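Local coordinates for glycosyl hydrolase family 2, TIM barrel domain protein (Faecalibacterium prausnitzii A2-165, PDB 6ED2) that probably hydrolyses beta-D-glucuronides as a family 2 glycosyl hydrolase, a beta-glucuronidase of a gut bacterium, at residues R38-D43 with A103-W108; K55-G60 with R120-V125; A184-D189 with Q586-I591; E407-L412 with E450-P455; T534-D539 with E562-V567. All blocks are in the same frame, centred on the assembly; numbering follows the deposited sequence. Where two conformers were deposited one is given.

In the fold
From the N terminus, strand 38-51 opens contact 1, and the short helix 56-59 right behind it opens contact 2 before contact 1 has closed at 103-108. Contact 2 closes at 120-125, so the two cross along the chain, and both belong to the sugar-binding domain and reach the same sheet. Contact 3 opens later, at 184-189, and closes only at 586-591, tying that domain to a loop of the TIM barrel domain. Contacts 4 and 5 are nested inside this long loop, one after the other, and both pack barrel elements together. Contacts 1 and 5 lie on opposite sides of the chain's centre, their centres about 51 Å apart.

Contact 1 (R38-D43 with A103-W108); sequences RLIGLD and AEWSGW
R38 and W105 mark the closest backbone approach, R38 CA lying 8.8 Å from W105 CA, so strand 38-41 and the short 3-10 turn 103-105 meet through side chains alone. The W105 indole carries the contact. Its six-membered ring reaches the strand at two neighbouring atoms: W105 CZ2 lies 3.5 Å from R38 CB, and W105 CH2 lies 3.5 Å from I40 CD1. R38 and I40 are two apart on the strand, and both direct their CB atoms at the loop, which lets one indole touch both. I40 CG1 is anti to the carbonyl carbon (chi1 -62°), and the chain continues extended to place the CD1 methyl against the ring. R38 instead bends at chi2 (-50°), carrying its guanidinium past W105; R38 NH2 is 4.2 Å from W108 CZ2 with the planes 51° apart, a loose contact rather than a stack. R38 NH1 bonds to T35 O, while NE forms a salt bridge with E104 of the second subunit. W108 NE1 bonds to T36 O. A type II turn from W105 to W108, with G107 at positive phi, brings W105 against the strand and W108 near the end of R38. The 103-108 loop, joining strands 92-101 and 109-114, thus lays W105 against strands 38-51, 200-205 and 109-114 of the family 2 sugar-binding domain's sheet, beside the subunit interface.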
# COMPACT_ATOMS: atom_id res chain seq x y z
N ARG A 38 31.29 -20.15 34.74
CA ARG A 38 31.66 -19.14 33.76
C ARG A 38 30.77 -19.28 32.54
O ARG A 38 30.28 -20.37 32.22
CB ARG A 38 33.13 -19.28 33.37
CG ARG A 38 34.07 -19.28 34.56
CD ARG A 38 33.78 -18.12 35.49
NE ARG A 38 34.57 -18.19 36.72
CZ ARG A 38 34.08 -18.17 37.96
NH1 ARG A 38 32.77 -18.09 38.17
NH2 ARG A 38 34.91 -18.23 39.01
N LEU A 39 30.56 -18.15 31.85
CA LEU A 39 29.63 -18.09 30.73
C LEU A 39 30.18 -17.14 29.67
O LEU A 39 30.43 -15.97 29.95
CB LEU A 39 28.26 -17.62 31.22
CG LEU A 39 27.17 -17.58 30.15
CD1 LEU A 39 27.00 -18.95 29.54
CD2 LEU A 39 25.86 -17.06 30.72
N ILE A 40 30.32 -17.64 28.45
CA ILE A 40 30.81 -16.84 27.33
C ILE A 40 29.89 -17.05 26.14
O ILE A 40 29.77 -18.17 25.64
CB ILE A 40 32.25 -17.19 26.95
CG1 ILE A 40 33.18 -16.91 28.14
CG2 ILE A 40 32.69 -16.40 25.72
CD1 ILE A 40 34.66 -17.15 27.83
N GLY A 41 29.25 -15.98 25.66
CA GLY A 41 28.43 -16.09 24.47
C GLY A 41 29.27 -16.23 23.22
O GLY A 41 30.34 -15.64 23.09
N LEU A 42 28.78 -17.03 22.28
CA LEU A 42 29.45 -17.26 21.01
C LEU A 42 28.65 -16.73 19.83
O LEU A 42 28.94 -17.08 18.68
CB LEU A 42 29.72 -18.76 20.81
CG LEU A 42 30.54 -19.51 21.89
CD1 LEU A 42 30.74 -20.94 21.46
CD2 LEU A 42 31.90 -18.85 22.10
N ASP A 43 27.63 -15.91 20.08
CA ASP A 43 26.88 -15.32 18.98
C ASP A 43 27.78 -14.40 18.18
O ASP A 43 28.72 -13.81 18.71
CB ASP A 43 25.67 -14.53 19.51
CG ASP A 43 24.67 -15.41 20.27
OD1 ASP A 43 24.80 -16.67 20.20
OD2 ASP A 43 23.76 -14.86 20.94
N ALA A 103 43.43 -20.98 29.67
CA ALA A 103 44.22 -21.91 30.47
C ALA A 103 43.60 -22.14 31.84
O ALA A 103 43.56 -23.27 32.33
CB ALA A 103 45.65 -21.39 30.62
N GLU A 104 43.11 -21.07 32.47
CA GLU A 104 42.58 -21.07 33.82
C GLU A 104 41.18 -21.73 33.92
O GLU A 104 40.59 -21.68 35.00
CB GLU A 104 42.53 -19.64 34.36
CG GLU A 104 41.53 -18.72 33.67
CD GLU A 104 42.13 -17.92 32.49
OE1 GLU A 104 43.29 -18.17 32.07
OE2 GLU A 104 41.40 -17.02 31.99
N TRP A 105 40.67 -22.31 32.84
CA TRP A 105 39.49 -23.17 32.90
C TRP A 105 39.84 -24.64 33.14
O TRP A 105 38.93 -25.45 33.34
CB TRP A 105 38.68 -23.03 31.61
CG TRP A 105 37.84 -21.81 31.63
CD1 TRP A 105 37.94 -20.77 32.50
CD2 TRP A 105 36.76 -21.49 30.75
NE1 TRP A 105 36.98 -19.83 32.23
CE2 TRP A 105 36.25 -20.24 31.14
CE3 TRP A 105 36.16 -22.15 29.67
CZ2 TRP A 105 35.18 -19.64 30.50
CZ3 TRP A 105 35.11 -21.55 29.03
CH2 TRP A 105 34.62 -20.30 29.45
N SER A 106 41.13 -24.99 33.10
CA SER A 106 41.57 -26.35 33.39
C SER A 106 40.99 -26.84 34.71
O SER A 106 41.04 -26.13 35.72
CB SER A 106 43.10 -26.40 33.43
OG SER A 106 43.58 -27.67 33.02
N GLY A 107 40.44 -28.05 34.71
CA GLY A 107 39.79 -28.59 35.88
C GLY A 107 38.29 -28.37 35.95
O GLY A 107 37.61 -29.07 36.70
N TRP A 108 37.77 -27.41 35.21
CA TRP A 108 36.34 -27.24 35.05
C TRP A 108 35.83 -28.18 33.96
O TRP A 108 36.58 -28.60 33.08
CB TRP A 108 36.01 -25.82 34.63
CG TRP A 108 35.62 -24.83 35.66
CD1 TRP A 108 34.36 -24.58 36.11
CD2 TRP A 108 36.47 -23.86 36.28
NE1 TRP A 108 34.37 -23.54 37.01
CE2 TRP A 108 35.66 -23.07 37.12
CE3 TRP A 108 37.84 -23.59 36.22
CZ2 TRP A 108 36.17 -22.04 37.90
CZ3 TRP A 108 38.34 -22.57 37.00
CH2 TRP A 108 37.51 -21.80 37.83

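Contact 2 (K55-G60 with R120-V125); sequences KGVEAG and RARVFV
R122 and V57 meet at the far end of the arginine side chain. From CB, the chain leaves strand 120-125 with CG anti to the carbonyl carbon (chi1 -62°), and the side chain also packs on L159 of strand 152-161. It runs extended to CD, then bends at chi3 (60°), which turns the guanidinium toward V57. NE makes a salt bridge with E129, so the charge has its partner within the sheet. R122 NH1 is the atom that meets the helix: V57 CG2 lies 3.9 Å from it, the two side chains crossing at about a right angle. R122 NH2 lies 4.0 Å from F124 CZ, beside the phenylalanine two residues on. The same V57 methyl, CG2, is 4.3 Å from F124 CZ, so one methyl touches both the arginine end and F124 CZ. No hydrogen bond joins the segments, and the buried area is small at 100 Å². The helix ends in a Schellman motif at G60, whose positive phi suits glycine. V57 projects from this short helix onto L159, R122 and F124, so the helix rests on strands 120-125 and 152-161, while strand 128-134 lies on the other flank of 120-125 and supplies E129.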
# COMPACT_ATOMS: atom_id res chain seq x y z
N LYS A 55 28.48 -34.60 1.55
CA LYS A 55 29.82 -35.16 1.55
C LYS A 55 30.72 -34.62 2.65
O LYS A 55 31.86 -35.07 2.78
CB LYS A 55 30.48 -34.93 0.18
CG LYS A 55 30.86 -33.50 -0.11
CD LYS A 55 31.25 -33.36 -1.59
CE LYS A 55 32.07 -32.09 -1.86
NZ LYS A 55 31.87 -31.57 -3.25
N GLY A 56 30.23 -33.70 3.49
CA GLY A 56 31.12 -32.96 4.36
C GLY A 56 31.86 -33.82 5.38
O GLY A 56 33.02 -33.56 5.69
N VAL A 57 31.18 -34.82 5.94
CA VAL A 57 31.82 -35.62 6.98
C VAL A 57 33.00 -36.38 6.40
O VAL A 57 34.13 -36.28 6.89
CB VAL A 57 30.82 -36.56 7.67
CG1 VAL A 57 31.53 -37.46 8.69
CG2 VAL A 57 29.72 -35.76 8.36
N GLU A 58 32.78 -37.09 5.29
CA GLU A 58 33.85 -37.87 4.69
C GLU A 58 34.94 -36.97 4.13
O GLU A 58 36.13 -37.31 4.20
CB GLU A 58 33.27 -38.77 3.61
CG GLU A 58 34.24 -39.83 3.12
CD GLU A 58 33.92 -40.26 1.70
OE1 GLU A 58 32.80 -40.76 1.47
OE2 GLU A 58 34.79 -40.07 0.81
N ALA A 59 34.57 -35.81 3.57
CA ALA A 59 35.55 -34.93 2.95
C ALA A 59 36.34 -34.11 3.96
O ALA A 59 37.26 -33.40 3.56
CB ALA A 59 34.88 -33.99 1.95
N GLY A 60 36.04 -34.20 5.25
CA GLY A 60 36.81 -33.48 6.26
C GLY A 60 36.37 -32.06 6.56
O GLY A 60 37.17 -31.29 7.10
N ARG A 120 17.97 -30.59 13.13
CA ARG A 120 18.79 -31.60 13.79
C ARG A 120 20.24 -31.19 13.61
O ARG A 120 20.58 -30.40 12.73
CB ARG A 120 18.54 -33.01 13.22
CG ARG A 120 18.76 -33.14 11.70
CD ARG A 120 18.06 -34.40 11.12
NE ARG A 120 16.67 -34.41 11.56
CZ ARG A 120 15.67 -33.88 10.86
NH1 ARG A 120 15.88 -33.33 9.67
NH2 ARG A 120 14.45 -33.92 11.36
N ALA A 121 21.11 -31.74 14.46
CA ALA A 121 22.50 -31.28 14.48
C ALA A 121 23.45 -32.40 14.87
O ALA A 121 23.13 -33.26 15.70
CB ALA A 121 22.66 -30.10 15.45
N ARG A 122 24.62 -32.39 14.24
CA ARG A 122 25.80 -33.14 14.68
C ARG A 122 26.91 -32.14 14.94
O ARG A 122 27.27 -31.36 14.04
CB ARG A 122 26.22 -34.17 13.63
CG ARG A 122 25.15 -35.23 13.36
CD ARG A 122 25.51 -36.13 12.20
NE ARG A 122 26.76 -36.84 12.42
CZ ARG A 122 27.38 -37.53 11.47
NH1 ARG A 122 26.84 -37.59 10.25
NH2 ARG A 122 28.52 -38.16 11.72
N VAL A 123 27.43 -32.13 16.16
CA VAL A 123 28.40 -31.14 16.59
C VAL A 123 29.78 -31.78 16.66
O VAL A 123 29.95 -32.85 17.25
CB VAL A 123 27.99 -30.53 17.94
CG1 VAL A 123 29.06 -29.56 18.45
CG2 VAL A 123 26.64 -29.85 17.81
N PHE A 124 30.76 -31.12 16.05
CA PHE A 124 32.15 -31.52 16.09
C PHE A 124 32.98 -30.41 16.72
O PHE A 124 32.76 -29.22 16.45
CB PHE A 124 32.69 -31.81 14.68
CG PHE A 124 31.88 -32.82 13.93
CD1 PHE A 124 32.30 -34.14 13.84
CD2 PHE A 124 30.69 -32.46 13.29
CE1 PHE A 124 31.55 -35.08 13.14
CE2 PHE A 124 29.93 -33.40 12.60
CZ PHE A 124 30.37 -34.71 12.53
N VAL A 125 33.91 -30.79 17.59
CA VAL A 125 34.91 -29.88 18.12
C VAL A 125 36.28 -30.44 17.75
O VAL A 125 36.59 -31.61 18.03
CB VAL A 125 34.75 -29.68 19.63
CG1 VAL A 125 35.98 -29.01 20.23
CG2 VAL A 125 33.51 -28.84 19.88

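Contact 3 (A184-D189 with Q586-I591); sequences AAPYFD and QTTEGI
T587 OG1 donates to T588 O at 2.9 Å, the donor tilted 25° from the carbonyl plane and the C=O...donor angle 133°. With OG1 between the backbone N and the carbonyl carbon (chi1 69°), the hydroxyl serves its own loop and the rest of the side chain is turned to the other segment. T587 CG2 lies 3.6 Å from D189 OD2, although D189 was deposited in two conformers and this distance belongs to one of them. D189 OD1 forms a salt bridge with R593, and the D189 side chain is also about 4 Å from a bound magnesium ion. With an alanine at T587, T588 O would probably lose that hydroxyl and the methyl packing against D189 would thin. Farther along, the corner of the P186 ring points at the T588 methyl, P186 CG lying 3.8 Å from T588 CG2. The proline is itself seated within its segment, since P186 CB sits 3.3 Å above the plane of the F188 ring, over its centre. No hydrogen bond crosses the contact, which therefore rests on close packing. Strand 182-186, paired with 172-176, ends at P186, and the loop that follows brings D189 to T587 in the long loop between strand 574-580 and helix 610-621, while E589 of that same loop bonds with M551 of the third subunit.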
# COMPACT_ATOMS: atom_id res chain seq x y z
N ALA A 184 11.51 -28.54 0.73
CA ALA A 184 10.69 -28.97 1.86
C ALA A 184 9.22 -28.79 1.53
O ALA A 184 8.82 -27.79 0.91
CB ALA A 184 11.04 -28.19 3.13
N ALA A 185 8.41 -29.77 1.93
CA ALA A 185 6.96 -29.76 1.70
C ALA A 185 6.28 -29.95 3.05
O ALA A 185 5.91 -31.07 3.42
CB ALA A 185 6.54 -30.85 0.72
N PRO A 186 6.11 -28.87 3.81
CA PRO A 186 5.55 -29.01 5.17
C PRO A 186 4.10 -29.44 5.14
O PRO A 186 3.36 -29.11 4.21
CB PRO A 186 5.68 -27.60 5.75
CG PRO A 186 6.60 -26.85 4.84
CD PRO A 186 6.43 -27.47 3.49
N TYR A 187 3.69 -30.18 6.18
CA TYR A 187 2.28 -30.37 6.46
C TYR A 187 1.75 -29.27 7.36
O TYR A 187 0.65 -29.40 7.90
CB TYR A 187 2.00 -31.72 7.13
CG TYR A 187 2.42 -32.94 6.34
CD1 TYR A 187 2.72 -32.86 4.98
CD2 TYR A 187 2.53 -34.18 6.97
CE1 TYR A 187 3.12 -33.98 4.27
CE2 TYR A 187 2.93 -35.30 6.28
CZ TYR A 187 3.22 -35.20 4.93
OH TYR A 187 3.61 -36.32 4.25
N PHE A 188 2.53 -28.20 7.54
CA PHE A 188 2.18 -27.12 8.44
C PHE A 188 2.21 -25.80 7.68
O PHE A 188 2.77 -25.69 6.58
CB PHE A 188 3.11 -27.06 9.66
CG PHE A 188 4.56 -27.18 9.34
CD1 PHE A 188 5.32 -26.05 9.02
CD2 PHE A 188 5.18 -28.42 9.36
CE1 PHE A 188 6.69 -26.16 8.73
CE2 PHE A 188 6.54 -28.56 9.06
CZ PHE A 188 7.30 -27.43 8.75
N ASP A 189 1.55 -24.78 8.20
CA ASP A 189 1.37 -23.58 7.39
C ASP A 189 2.64 -22.73 7.31
O ASP A 189 2.88 -22.09 6.28
CB ASP A 189 0.19 -22.74 7.93
CG ASP A 189 -0.26 -21.64 6.97
OD1 ASP A 189 -1.11 -20.80 7.37
OD2 ASP A 189 0.22 -21.60 5.82
N GLN A 586 5.64 -15.44 7.98
CA GLN A 586 5.98 -16.08 6.71
C GLN A 586 5.49 -17.52 6.66
O GLN A 586 5.63 -18.29 7.62
CB GLN A 586 7.49 -16.06 6.49
CG GLN A 586 7.86 -16.27 5.03
CD GLN A 586 7.27 -15.16 4.18
OE1 GLN A 586 7.41 -13.99 4.50
NE2 GLN A 586 6.57 -15.54 3.10
N THR A 587 4.94 -17.89 5.51
CA THR A 587 4.51 -19.24 5.16
C THR A 587 5.24 -19.65 3.89
O THR A 587 5.94 -18.85 3.27
CB THR A 587 3.00 -19.30 4.93
OG1 THR A 587 2.68 -18.58 3.73
CG2 THR A 587 2.24 -18.68 6.12
N THR A 588 5.05 -20.90 3.48
CA THR A 588 5.49 -21.30 2.15
C THR A 588 4.69 -20.54 1.09
O THR A 588 3.63 -19.98 1.36
CB THR A 588 5.32 -22.80 1.96
OG1 THR A 588 3.96 -23.14 2.26
CG2 THR A 588 6.23 -23.56 2.91
N GLU A 589 5.23 -20.52 -0.13
CA GLU A 589 4.55 -19.85 -1.24
C GLU A 589 3.27 -20.58 -1.61
O GLU A 589 3.18 -21.80 -1.52
CB GLU A 589 5.45 -19.77 -2.47
CG GLU A 589 6.68 -18.90 -2.33
CD GLU A 589 7.34 -18.58 -3.67
OE1 GLU A 589 6.63 -18.24 -4.65
OE2 GLU A 589 8.59 -18.67 -3.75
N GLY A 590 2.26 -19.82 -2.03
CA GLY A 590 1.01 -20.40 -2.52
C GLY A 590 0.03 -19.33 -2.93
O GLY A 590 0.15 -18.16 -2.53
N ILE A 591 -0.97 -19.75 -3.72
CA ILE A 591 -1.93 -18.75 -4.18
C ILE A 591 -2.78 -18.23 -3.03
O ILE A 591 -3.36 -17.15 -3.15
CB ILE A 591 -2.84 -19.30 -5.31
CG1 ILE A 591 -3.79 -20.38 -4.82
CG2 ILE A 591 -2.03 -19.82 -6.51
CD1 ILE A 591 -4.76 -20.85 -5.91

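Contact 4 (E407-L412 with E450-P455); sequences ETTPAL and EEYFKP
T409 and L412 pack against Y452 in a buried helix-to-helix contact of the TIM barrel domain, between helix 409-427 and helix 449-463, which flank strand 433-440 in the chain. The backbones come closest at T409 CA and Y452 CA, 8.1 Å apart, so the tyrosine ring fills the gap. Its CG is anti to the backbone N (chi1 -167°), which extends the ring straight at the partner helix. Near the base, T409 CG2 lies 3.6 Å from Y452 CD1, while T409 OG1 bonds back to K406 O. At the outer end, L412 CG is 3.5 Å from Y452 OH, with its CD2 branch 3.8 Å from Y452 OH, and the two side chains cross at about a right angle. F404 meets the tyrosine ring at a shallow angle, and L439 of strand 433-440 touches it too. A phenylalanine in place of Y452 would probably keep much of this packing but leave H416 ND1 without its hydroxyl mate. No hydrogen bond joins the two segments. The hydroxyl, with L412 CG and CD2 beside it, is satisfied by H416 ND1, so the chemistry implies apolar packing along the ring with one hydrogen bond, to H416, at the ring's far end.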
# COMPACT_ATOMS: atom_id res chain seq x y z
N GLU A 407 2.42 -46.88 9.81
CA GLU A 407 3.46 -47.73 10.37
C GLU A 407 4.49 -46.94 11.16
O GLU A 407 5.11 -47.47 12.08
CB GLU A 407 4.15 -48.51 9.24
CG GLU A 407 4.83 -47.59 8.20
CD GLU A 407 5.44 -48.31 6.99
OE1 GLU A 407 5.37 -49.56 6.90
OE2 GLU A 407 6.00 -47.61 6.11
N THR A 408 4.71 -45.67 10.80
CA THR A 408 5.78 -44.88 11.41
C THR A 408 5.37 -44.25 12.73
O THR A 408 6.22 -43.63 13.38
CB THR A 408 6.22 -43.80 10.42
OG1 THR A 408 5.07 -43.12 9.92
CG2 THR A 408 6.98 -44.42 9.26
N THR A 409 4.11 -44.39 13.13
CA THR A 409 3.61 -43.79 14.37
C THR A 409 4.46 -44.09 15.61
O THR A 409 4.63 -43.17 16.42
CB THR A 409 2.15 -44.24 14.58
OG1 THR A 409 1.38 -43.96 13.40
CG2 THR A 409 1.51 -43.55 15.80
N PRO A 410 4.97 -45.32 15.84
CA PRO A 410 5.78 -45.52 17.06
C PRO A 410 7.02 -44.65 17.09
O PRO A 410 7.39 -44.16 18.16
CB PRO A 410 6.13 -47.02 17.01
CG PRO A 410 5.06 -47.65 16.17
CD PRO A 410 4.75 -46.59 15.12
N ALA A 411 7.67 -44.45 15.93
CA ALA A 411 8.83 -43.58 15.86
C ALA A 411 8.44 -42.13 16.12
O ALA A 411 9.11 -41.42 16.87
CB ALA A 411 9.52 -43.72 14.50
N LEU A 412 7.33 -41.68 15.52
CA LEU A 412 6.85 -40.33 15.78
C LEU A 412 6.58 -40.12 17.27
O LEU A 412 7.01 -39.12 17.85
CB LEU A 412 5.59 -40.06 14.96
CG LEU A 412 4.97 -38.67 15.16
CD1 LEU A 412 5.93 -37.58 14.66
CD2 LEU A 412 3.65 -38.61 14.42
N GLU A 450 -6.52 -42.59 20.15
CA GLU A 450 -6.47 -42.85 21.58
C GLU A 450 -5.17 -43.52 21.99
O GLU A 450 -4.58 -43.17 23.01
CB GLU A 450 -7.66 -43.71 22.02
CG GLU A 450 -9.01 -43.12 21.72
CD GLU A 450 -9.66 -43.76 20.49
OE1 GLU A 450 -9.01 -43.82 19.39
OE2 GLU A 450 -10.82 -44.20 20.64
N GLU A 451 -4.71 -44.50 21.20
CA GLU A 451 -3.45 -45.15 21.52
C GLU A 451 -2.28 -44.16 21.49
O GLU A 451 -1.30 -44.33 22.21
CB GLU A 451 -3.20 -46.31 20.55
CG GLU A 451 -4.19 -47.49 20.67
CD GLU A 451 -5.55 -47.26 19.98
OE1 GLU A 451 -5.84 -46.12 19.50
OE2 GLU A 451 -6.34 -48.22 19.91
N TYR A 452 -2.39 -43.11 20.67
CA TYR A 452 -1.35 -42.10 20.60
C TYR A 452 -1.48 -41.09 21.74
O TYR A 452 -0.50 -40.81 22.43
CB TYR A 452 -1.40 -41.41 19.24
CG TYR A 452 -0.18 -40.57 18.95
CD1 TYR A 452 0.94 -41.13 18.35
CD2 TYR A 452 -0.14 -39.23 19.31
CE1 TYR A 452 2.07 -40.37 18.09
CE2 TYR A 452 0.99 -38.46 19.05
CZ TYR A 452 2.09 -39.04 18.45
OH TYR A 452 3.21 -38.29 18.21
N PHE A 453 -2.70 -40.58 21.97
CA PHE A 453 -2.89 -39.50 22.94
C PHE A 453 -2.67 -39.97 24.37
O PHE A 453 -2.14 -39.22 25.20
CB PHE A 453 -4.30 -38.91 22.83
CG PHE A 453 -4.49 -37.92 21.70
CD1 PHE A 453 -5.30 -36.81 21.87
CD2 PHE A 453 -3.89 -38.12 20.47
CE1 PHE A 453 -5.50 -35.91 20.83
CE2 PHE A 453 -4.09 -37.24 19.42
CZ PHE A 453 -4.88 -36.13 19.60
N LYS A 454 -3.13 -41.19 24.70
CA LYS A 454 -3.16 -41.62 26.10
C LYS A 454 -1.79 -41.56 26.74
O LYS A 454 -1.65 -40.88 27.78
CB LYS A 454 -3.78 -43.02 26.22
CG LYS A 454 -3.86 -43.56 27.66
CD LYS A 454 -4.61 -44.90 27.67
CE LYS A 454 -4.70 -45.51 29.07
NZ LYS A 454 -3.76 -46.67 29.11
N PRO A 455 -0.74 -42.18 26.20
CA PRO A 455 0.57 -42.05 26.84
C PRO A 455 1.12 -40.63 26.84
O PRO A 455 1.84 -40.26 27.77
CB PRO A 455 1.46 -43.00 26.03
CG PRO A 455 0.80 -43.06 24.69
CD PRO A 455 -0.67 -43.01 24.97

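Contact 5 (T534-D539 with E562-V567); sequences TEYGTD and EMTHAV
Y536 sets its ring against T564 CG2, the side chains crossing at an angle, and ends at H565, touching two consecutive residues of helix 554-570. Its CD1 atom lies 3.6 Å from T564 CG2, and Y536 CE1 is 4.0 Å from that same methyl. At the far end, Y536 OH and H565 NE2 form a hydrogen bond of 2.9 Å. The hydroxyl lies in the plane of the imidazole at its edge, and NE2 is likewise near the plane of the phenol ring. The two rings are nearly perpendicular, with planes at 83° and centroids 5.6 Å apart, and they meet at their edges, without stacking. Y536 reaches this place with CG between the backbone N and the carbonyl carbon (chi1 67°), so that the ring projects from the end of the strand into the helix layer. T564 holds its hydroxyl back for Y560 O, leaving CG2 to face the tyrosine. Around the pair, F568 of the same helix meets the Y536 ring edge-to-face, and F615 of helix 610-621 closes in as well, so the hydroxyl-imidazole bond lies in a buried setting. Y560 OH also bonds to G537 N, a second tie between this helix and the loop; at phi 145° G537 occupies backbone angles that call for glycine. Strand 531-535 and helix 554-570 belong to one beta-alpha-beta unit that ends in strand 574-580, and the arrangement of a strand end buttressed by its following helix is typical of a TIM barrel.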
# COMPACT_ATOMS: atom_id res chain seq x y z
N THR A 534 -8.09 -21.03 20.41
CA THR A 534 -6.68 -20.80 20.19
C THR A 534 -6.37 -20.30 18.79
O THR A 534 -5.24 -19.87 18.54
CB THR A 534 -5.89 -22.08 20.48
OG1 THR A 534 -6.61 -23.21 19.97
CG2 THR A 534 -5.69 -22.25 21.98
N GLU A 535 -7.33 -20.37 17.86
CA GLU A 535 -7.18 -19.70 16.57
C GLU A 535 -8.54 -19.26 16.07
O GLU A 535 -9.56 -19.93 16.30
CB GLU A 535 -6.53 -20.58 15.50
CG GLU A 535 -5.11 -20.95 15.82
CD GLU A 535 -4.41 -21.60 14.68
OE1 GLU A 535 -4.87 -21.44 13.53
OE2 GLU A 535 -3.38 -22.26 14.96
N TYR A 536 -8.53 -18.14 15.35
CA TYR A 536 -9.63 -17.55 14.60
C TYR A 536 -9.11 -16.22 14.04
O TYR A 536 -8.15 -15.64 14.56
CB TYR A 536 -10.88 -17.35 15.45
CG TYR A 536 -10.78 -16.33 16.58
CD1 TYR A 536 -11.41 -15.09 16.47
CD2 TYR A 536 -10.10 -16.60 17.76
CE1 TYR A 536 -11.36 -14.15 17.48
CE2 TYR A 536 -10.05 -15.68 18.80
CZ TYR A 536 -10.68 -14.45 18.65
OH TYR A 536 -10.64 -13.51 19.67
N GLY A 537 -9.72 -15.78 12.94
CA GLY A 537 -9.29 -14.57 12.27
C GLY A 537 -9.41 -14.63 10.76
O GLY A 537 -9.82 -15.65 10.19
N THR A 538 -9.08 -13.53 10.09
CA THR A 538 -9.15 -13.47 8.64
C THR A 538 -7.90 -12.77 8.13
O THR A 538 -7.35 -11.89 8.80
CB THR A 538 -10.39 -12.71 8.10
OG1 THR A 538 -10.25 -11.30 8.33
CG2 THR A 538 -11.67 -13.21 8.73
N ASP A 539 -7.46 -13.17 6.95
CA ASP A 539 -6.39 -12.44 6.30
C ASP A 539 -6.92 -11.07 5.93
O ASP A 539 -8.03 -10.94 5.40
CB ASP A 539 -5.91 -13.19 5.06
CG ASP A 539 -5.14 -14.45 5.40
OD1 ASP A 539 -3.89 -14.42 5.40
OD2 ASP A 539 -5.78 -15.49 5.63
N GLU A 562 -16.46 -9.23 15.35
CA GLU A 562 -17.63 -8.91 16.16
C GLU A 562 -18.61 -10.07 16.19
O GLU A 562 -19.17 -10.39 17.24
CB GLU A 562 -18.30 -7.64 15.63
CG GLU A 562 -17.44 -6.39 15.81
CD GLU A 562 -18.22 -5.09 15.66
OE1 GLU A 562 -19.45 -5.15 15.41
OE2 GLU A 562 -17.60 -4.01 15.81
N MET A 563 -18.83 -10.71 15.04
CA MET A 563 -19.68 -11.89 15.02
C MET A 563 -19.08 -12.99 15.88
O MET A 563 -19.76 -13.56 16.75
CB MET A 563 -19.89 -12.37 13.59
CG MET A 563 -20.80 -13.59 13.51
SD MET A 563 -19.93 -15.17 13.74
CE MET A 563 -19.00 -15.30 12.23
N THR A 564 -17.79 -13.28 15.67
CA THR A 564 -17.11 -14.34 16.39
C THR A 564 -17.19 -14.13 17.90
O THR A 564 -17.51 -15.05 18.66
CB THR A 564 -15.66 -14.44 15.91
OG1 THR A 564 -15.65 -14.66 14.50
CG2 THR A 564 -14.92 -15.62 16.57
N HIS A 565 -16.96 -12.90 18.36
CA HIS A 565 -16.97 -12.65 19.80
C HIS A 565 -18.37 -12.75 20.37
O HIS A 565 -18.53 -13.14 21.53
CB HIS A 565 -16.35 -11.28 20.10
CG HIS A 565 -14.89 -11.20 19.81
ND1 HIS A 565 -14.26 -10.04 19.40
CD2 HIS A 565 -13.92 -12.15 19.86
CE1 HIS A 565 -12.98 -10.28 19.22
NE2 HIS A 565 -12.74 -11.55 19.49
N ALA A 566 -19.39 -12.40 19.58
CA ALA A 566 -20.76 -12.58 20.04
C ALA A 566 -21.07 -14.06 20.27
O ALA A 566 -21.73 -14.42 21.24
CB ALA A 566 -21.74 -11.97 19.04
N VAL A 567 -20.56 -14.93 19.40
CA VAL A 567 -20.66 -16.37 19.66
C VAL A 567 -19.93 -16.72 20.95
O VAL A 567 -20.52 -17.33 21.85
CB VAL A 567 -20.13 -17.18 18.47
CG1 VAL A 567 -20.20 -18.65 18.78
CG2 VAL A 567 -20.94 -16.85 17.20